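PDB 3RF2: small ribosomal subunit protein uS8 from Aquifex aeolicus, which probably binds directly to the central domain of 16S rRNA as a primary binding protein and helps coordinate assembly of the platform of the 30S subunit. Local coordinates for residues A[5-11]-A[112-116]; A[35-39]-A[147-151]. One frame throughout, in Å; residues are numbered along the deposited sequence.

Interaction 1. Residues A[5-11]-A[112-116]; sequences DPIADMF and NIVKV. With SO4 (sulfate ion), chain D.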
loop_
_atom_site.group_PDB
_atom_site.type_symbol
_atom_site.label_atom_id
_atom_site.label_comp_id
_atom_site.label_asym_id
_atom_site.label_seq_id
_atom_site.Cartn_x
_atom_site.Cartn_y
_atom_site.Cartn_z
ATOM N N ASP A 5 11.485 6.348 -6.396
ATOM C CA ASP A 5 11.187 5.412 -5.309
ATOM C C ASP A 5 9.741 4.943 -5.458
ATOM O O ASP A 5 8.823 5.675 -5.109
ATOM C CB ASP A 5 11.380 6.116 -3.954
ATOM C CG ASP A 5 11.141 5.198 -2.753
ATOM O OD1 ASP A 5 10.407 4.185 -2.867
ATOM O OD2 ASP A 5 11.680 5.515 -1.668
ATOM N N PRO A 6 9.535 3.725 -5.988
ATOM C CA PRO A 6 8.179 3.210 -6.254
ATOM C C PRO A 6 7.316 3.085 -4.997
ATOM O O PRO A 6 6.152 3.494 -4.997
ATOM C CB PRO A 6 8.440 1.818 -6.844
ATOM C CG PRO A 6 9.809 1.446 -6.351
ATOM C CD PRO A 6 10.572 2.747 -6.354
ATOM N N ILE A 7 7.875 2.509 -3.942
ATOM C CA ILE A 7 7.135 2.362 -2.702
ATOM C C ILE A 7 6.673 3.722 -2.182
ATOM O O ILE A 7 5.547 3.868 -1.713
ATOM C CB ILE A 7 7.949 1.594 -1.664
ATOM C CG1 ILE A 7 8.054 0.130 -2.093
ATOM C CG2 ILE A 7 7.308 1.689 -0.290
ATOM C CD1 ILE A 7 9.444 -0.398 -2.037
ATOM N N ALA A 8 7.527 4.732 -2.311
ATOM C CA ALA A 8 7.158 6.082 -1.901
ATOM C C ALA A 8 6.051 6.654 -2.789
ATOM O O ALA A 8 5.170 7.363 -2.318
ATOM C CB ALA A 8 8.386 7.001 -1.903
ATOM N N ASP A 9 6.098 6.351 -4.078
ATOM C CA ASP A 9 5.114 6.907 -5.004
ATOM C C ASP A 9 3.719 6.280 -4.807
ATOM O O ASP A 9 2.695 6.923 -5.034
ATOM C CB ASP A 9 5.617 6.790 -6.448
ATOM C CG ASP A 9 6.913 7.581 -6.683
ATOM O OD1 ASP A 9 7.029 8.724 -6.182
ATOM O OD2 ASP A 9 7.824 7.053 -7.361
ATOM N N MET A 10 3.698 5.029 -4.359
ATOM C CA MET A 10 2.463 4.372 -3.947
ATOM C C MET A 10 1.830 5.064 -2.735
ATOM O O MET A 10 0.603 5.203 -2.658
ATOM C CB MET A 10 2.729 2.894 -3.623
ATOM C CG MET A 10 1.485 2.081 -3.290
ATOM S SD MET A 10 1.812 0.344 -2.888
ATOM C CE MET A 10 2.186 0.445 -1.132
ATOM N N PHE A 11 2.658 5.480 -1.777
ATOM C CA PHE A 11 2.123 6.087 -0.562
ATOM C C PHE A 11 1.401 7.367 -0.942
ATOM O O PHE A 11 0.300 7.636 -0.452
ATOM C CB PHE A 11 3.219 6.365 0.461
ATOM C CG PHE A 11 3.775 5.130 1.101
ATOM C CD1 PHE A 11 3.088 3.930 1.030
ATOM C CD2 PHE A 11 4.994 5.168 1.771
ATOM C CE1 PHE A 11 3.596 2.779 1.620
ATOM C CE2 PHE A 11 5.512 4.030 2.362
ATOM C CZ PHE A 11 4.812 2.830 2.281
ATOM N N ASN A 112 -2.030 8.961 8.195
ATOM C CA ASN A 112 -0.859 9.286 7.404
ATOM C C ASN A 112 -0.016 8.062 7.167
ATOM O O ASN A 112 -0.081 7.085 7.907
ATOM C CB ASN A 112 -0.008 10.367 8.105
ATOM C CG ASN A 112 0.738 11.268 7.119
ATOM O OD1 ASN A 112 0.977 10.906 5.962
ATOM N ND2 ASN A 112 1.109 12.451 7.582
ATOM N N ILE A 113 0.798 8.130 6.129
ATOM C CA ILE A 113 1.676 7.036 5.791
ATOM C C ILE A 113 2.900 7.633 5.129
ATOM O O ILE A 113 2.786 8.343 4.145
ATOM C CB ILE A 113 0.966 6.005 4.887
ATOM C CG1 ILE A 113 1.930 4.906 4.450
ATOM C CG2 ILE A 113 0.335 6.656 3.687
ATOM C CD1 ILE A 113 1.214 3.694 3.907
ATOM N N VAL A 114 4.069 7.363 5.695
ATOM C CA VAL A 114 5.280 8.066 5.308
ATOM C C VAL A 114 6.448 7.104 5.173
ATOM O O VAL A 114 6.660 6.237 6.028
ATOM C CB VAL A 114 5.659 9.127 6.345
ATOM C CG1 VAL A 114 4.541 10.141 6.493
ATOM C CG2 VAL A 114 5.924 8.469 7.657
ATOM N N LYS A 115 7.204 7.268 4.088
ATOM C CA LYS A 115 8.384 6.455 3.837
ATOM C C LYS A 115 9.478 6.842 4.844
ATOM O O LYS A 115 9.686 8.007 5.125
ATOM C CB LYS A 115 8.860 6.656 2.397
ATOM C CG LYS A 115 10.004 5.728 1.964
ATOM C CD LYS A 115 9.487 4.541 1.164
ATOM C CE LYS A 115 10.420 3.356 1.237
ATOM N NZ LYS A 115 11.690 3.599 0.488
ATOM N N VAL A 116 10.163 5.840 5.374
ATOM C CA VAL A 116 11.268 6.071 6.288
ATOM C C VAL A 116 12.576 5.857 5.539
ATOM O O VAL A 116 13.194 6.807 5.070
ATOM C CB VAL A 116 11.197 5.134 7.500
ATOM C CG1 VAL A 116 12.434 5.273 8.358
ATOM C CG2 VAL A 116 9.943 5.415 8.310
HETATM S S SO4 D . 1.937 15.406 5.161
HETATM O O1 SO4 D . 2.469 14.101 5.545
HETATM O O2 SO4 D . 2.854 16.046 4.223
HETATM O O3 SO4 D . 1.765 16.221 6.363
HETATM O O4 SO4 D . 0.666 15.227 4.471
#
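D5 meets K115 in a salt bridge at the start of helix 6-19, D5 OD2 receiving K115 NZ at 2.9 Å through its syn lone pair, the side facing the other oxygen. That other oxygen serves the helix: D5 is the N-cap, and A8 N reaches D5 OD1 at 3.0 Å from above the carboxylate plane. CG stands anti to the backbone N (chi1 -178°), which carries the carboxylate back over the first turn and toward the lysine. Aspartate suits the place because one short side chain can cap a helix and hold a cation. The ammonium is also bonded to the carbonyl O of S117. I7 lies across the lysine at about a right angle, with I7 CG2 3.8 Å from K115 CE. The methyl of A8 approaches the same aliphatic chain, A8 CB to K115 CD being 4.1 Å, and is small enough to let the lysine run close to the helix. One turn on, F11 is sandwiched: I113 CG1 sits over the centre of one face in a CH-pi contact, 3.8 Å from the centroid and 11° off the ring normal, while I7 O lies over the opposite face. I113 CD1 comes to 3.4 Å from F11 CE1, and the backbone K115 N stands at the ring edge. I113 swings CG1 anti to its backbone N (chi1 176°), sending the longer branch out over the ring. Residues 6-11 of the helix thus run nearly antiparallel to strand 113-115, held by the packing of F11 on I113 and by a charge pair at the helix N-terminus, where the negative carboxylate would be expected to interact favourably with the helix dipole.

Interaction 2. Residues A[35-39]-A[147-151]; sequences RILDV and GVMTD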
loop_
_atom_site.group_PDB
_atom_site.type_symbol
_atom_site.label_atom_id
_atom_site.label_comp_id
_atom_site.label_asym_id
_atom_site.label_seq_id
_atom_site.Cartn_x
_atom_site.Cartn_y
_atom_site.Cartn_z
ATOM N N ARG A 35 3.630 -7.256 -0.327
ATOM C CA ARG A 35 3.811 -7.643 1.069
ATOM C C ARG A 35 3.434 -6.495 1.966
ATOM O O ARG A 35 2.969 -6.704 3.081
ATOM C CB ARG A 35 5.235 -8.099 1.374
ATOM C CG ARG A 35 5.489 -9.559 1.057
ATOM C CD ARG A 35 6.783 -10.046 1.684
ATOM N NE ARG A 35 7.182 -11.354 1.167
ATOM C CZ ARG A 35 7.797 -11.529 0.003
ATOM N NH1 ARG A 35 8.070 -10.480 -0.758
ATOM N NH2 ARG A 35 8.129 -12.749 -0.404
ATOM N N ILE A 36 3.643 -5.279 1.475
ATOM C CA ILE A 36 3.305 -4.081 2.248
ATOM C C ILE A 36 1.788 -3.911 2.369
ATOM O O ILE A 36 1.268 -3.705 3.456
ATOM C CB ILE A 36 3.918 -2.818 1.632
ATOM C CG1 ILE A 36 5.442 -2.832 1.813
ATOM C CG2 ILE A 36 3.340 -1.567 2.294
ATOM C CD1 ILE A 36 6.130 -1.727 1.053
ATOM N N LEU A 37 1.099 -4.042 1.242
ATOM C CA LEU A 37 -0.351 -3.974 1.204
ATOM C C LEU A 37 -0.969 -5.052 2.055
ATOM O O LEU A 37 -2.048 -4.863 2.607
ATOM C CB LEU A 37 -0.849 -4.101 -0.218
ATOM C CG LEU A 37 -0.536 -2.914 -1.108
ATOM C CD1 LEU A 37 -0.938 -3.207 -2.560
ATOM C CD2 LEU A 37 -1.314 -1.778 -0.579
ATOM N N ASP A 38 -0.289 -6.185 2.166
ATOM C CA ASP A 38 -0.799 -7.283 2.978
ATOM C C ASP A 38 -0.705 -6.950 4.456
ATOM O O ASP A 38 -1.599 -7.307 5.240
ATOM C CB ASP A 38 -0.064 -8.584 2.669
ATOM C CG ASP A 38 -0.876 -9.515 1.788
ATOM O OD1 ASP A 38 -1.465 -9.046 0.795
ATOM O OD2 ASP A 38 -0.945 -10.719 2.108
ATOM N N VAL A 39 0.360 -6.251 4.835
ATOM C CA VAL A 39 0.421 -5.704 6.189
ATOM C C VAL A 39 -0.708 -4.701 6.425
ATOM O O VAL A 39 -1.379 -4.731 7.457
ATOM C CB VAL A 39 1.744 -4.972 6.475
ATOM C CG1 VAL A 39 1.763 -4.486 7.939
ATOM C CG2 VAL A 39 2.953 -5.869 6.146
ATOM N N GLY A 147 10.496 -11.765 6.230
ATOM C CA GLY A 147 9.369 -11.151 5.554
ATOM C C GLY A 147 9.027 -9.764 6.086
ATOM O O GLY A 147 9.637 -9.272 7.040
ATOM N N VAL A 148 8.039 -9.142 5.445
ATOM C CA VAL A 148 7.638 -7.770 5.707
ATOM C C VAL A 148 6.519 -7.812 6.725
ATOM O O VAL A 148 5.538 -8.520 6.520
ATOM C CB VAL A 148 7.139 -7.111 4.405
ATOM C CG1 VAL A 148 6.608 -5.711 4.658
ATOM C CG2 VAL A 148 8.257 -7.076 3.365
ATOM N N MET A 149 6.653 -7.062 7.820
ATOM C CA MET A 149 5.730 -7.197 8.947
ATOM C C MET A 149 5.724 -5.943 9.813
ATOM O O MET A 149 6.465 -5.000 9.548
ATOM C CB MET A 149 6.135 -8.404 9.797
ATOM C CG MET A 149 7.609 -8.369 10.221
ATOM S SD MET A 149 8.110 -9.661 11.384
ATOM C CE MET A 149 8.231 -11.094 10.301
ATOM N N THR A 150 4.911 -5.941 10.864
ATOM C CA THR A 150 4.837 -4.776 11.729
ATOM C C THR A 150 5.983 -4.760 12.711
ATOM O O THR A 150 6.721 -5.740 12.854
ATOM C CB THR A 150 3.505 -4.683 12.499
ATOM O OG1 THR A 150 3.369 -5.807 13.373
ATOM C CG2 THR A 150 2.342 -4.666 11.539
ATOM N N ASP A 151 6.151 -3.621 13.368
ATOM C CA ASP A 151 7.149 -3.517 14.410
ATOM C C ASP A 151 6.764 -4.474 15.522
ATOM O O ASP A 151 7.600 -5.200 16.041
ATOM C CB ASP A 151 7.272 -2.079 14.924
ATOM C CG ASP A 151 5.921 -1.492 15.342
ATOM O OD1 ASP A 151 5.032 -1.366 14.477
ATOM O OD2 ASP A 151 5.758 -1.162 16.526
#
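V148 overlaps the aliphatic root of R35, its CB lying 3.7 Å from R35 CB and its CG2 equally close to R35 CD. The arginine chain, extended from CG to NE, crosses the valine obliquely and touches it with CB and CD, while the guanidinium continues beyond it, R35 being exposed; a long side chain with an aliphatic stem and a charged end fits this border between core and solvent. The other branch of V148, CG1, stands anti to the backbone N (chi1 176°) and faces inward, meeting V39 CG2 at 3.9 Å and, less closely, I36 CG1 at 4.2 Å. V39 crosses V148 at about a right angle and divides its two methyls: CG2 also rests on the carbonyl V148 O, whereas CG1 touches T150 CG2 at 3.7 Å. Two branched residues therefore interlock, compact at CB and without polar groups to satisfy. Replaced by an alanine, V148 would lose both methyls, which would probably leave R35 CD and V39 CG2 short of an apolar neighbour and open a small gap against the helix. T150 splits its duties, since its methyl packs on V39 while OG1 caps the following helix 151-156 by bonding to E153 N. M149 turns its CB away from the helix, its backbone pairing with V142. I141 of strand 139-144 touches both I36 and V148. Helix 31-43 is here packed on the edge of the C-terminal antiparallel sheet, just where strand 149-150 hands over to helix 151-156: an apolar interface between the N-terminal and C-terminal parts of the uS8 fold.

Overall arrangement
Both contacts fasten an N-terminal helix to the same C-terminal antiparallel sheet, helix 6-19 at strand 113-115 in interaction 1 and helix 31-43 at strand 149-150 in interaction 2. Their centres are 14 Å apart, and the two helices pack on each other through I7 and M10 against I36 and L37. Interaction 1 is partly buried and mixed, grading from an aromatic interior to a salt bridge at a helix start; interaction 2 is more buried and purely apolar across its segments, with one exposed arginine at its border. Along the chain their segments alternate, each contact joining an N-terminal helix to a strand more than 100 residues later.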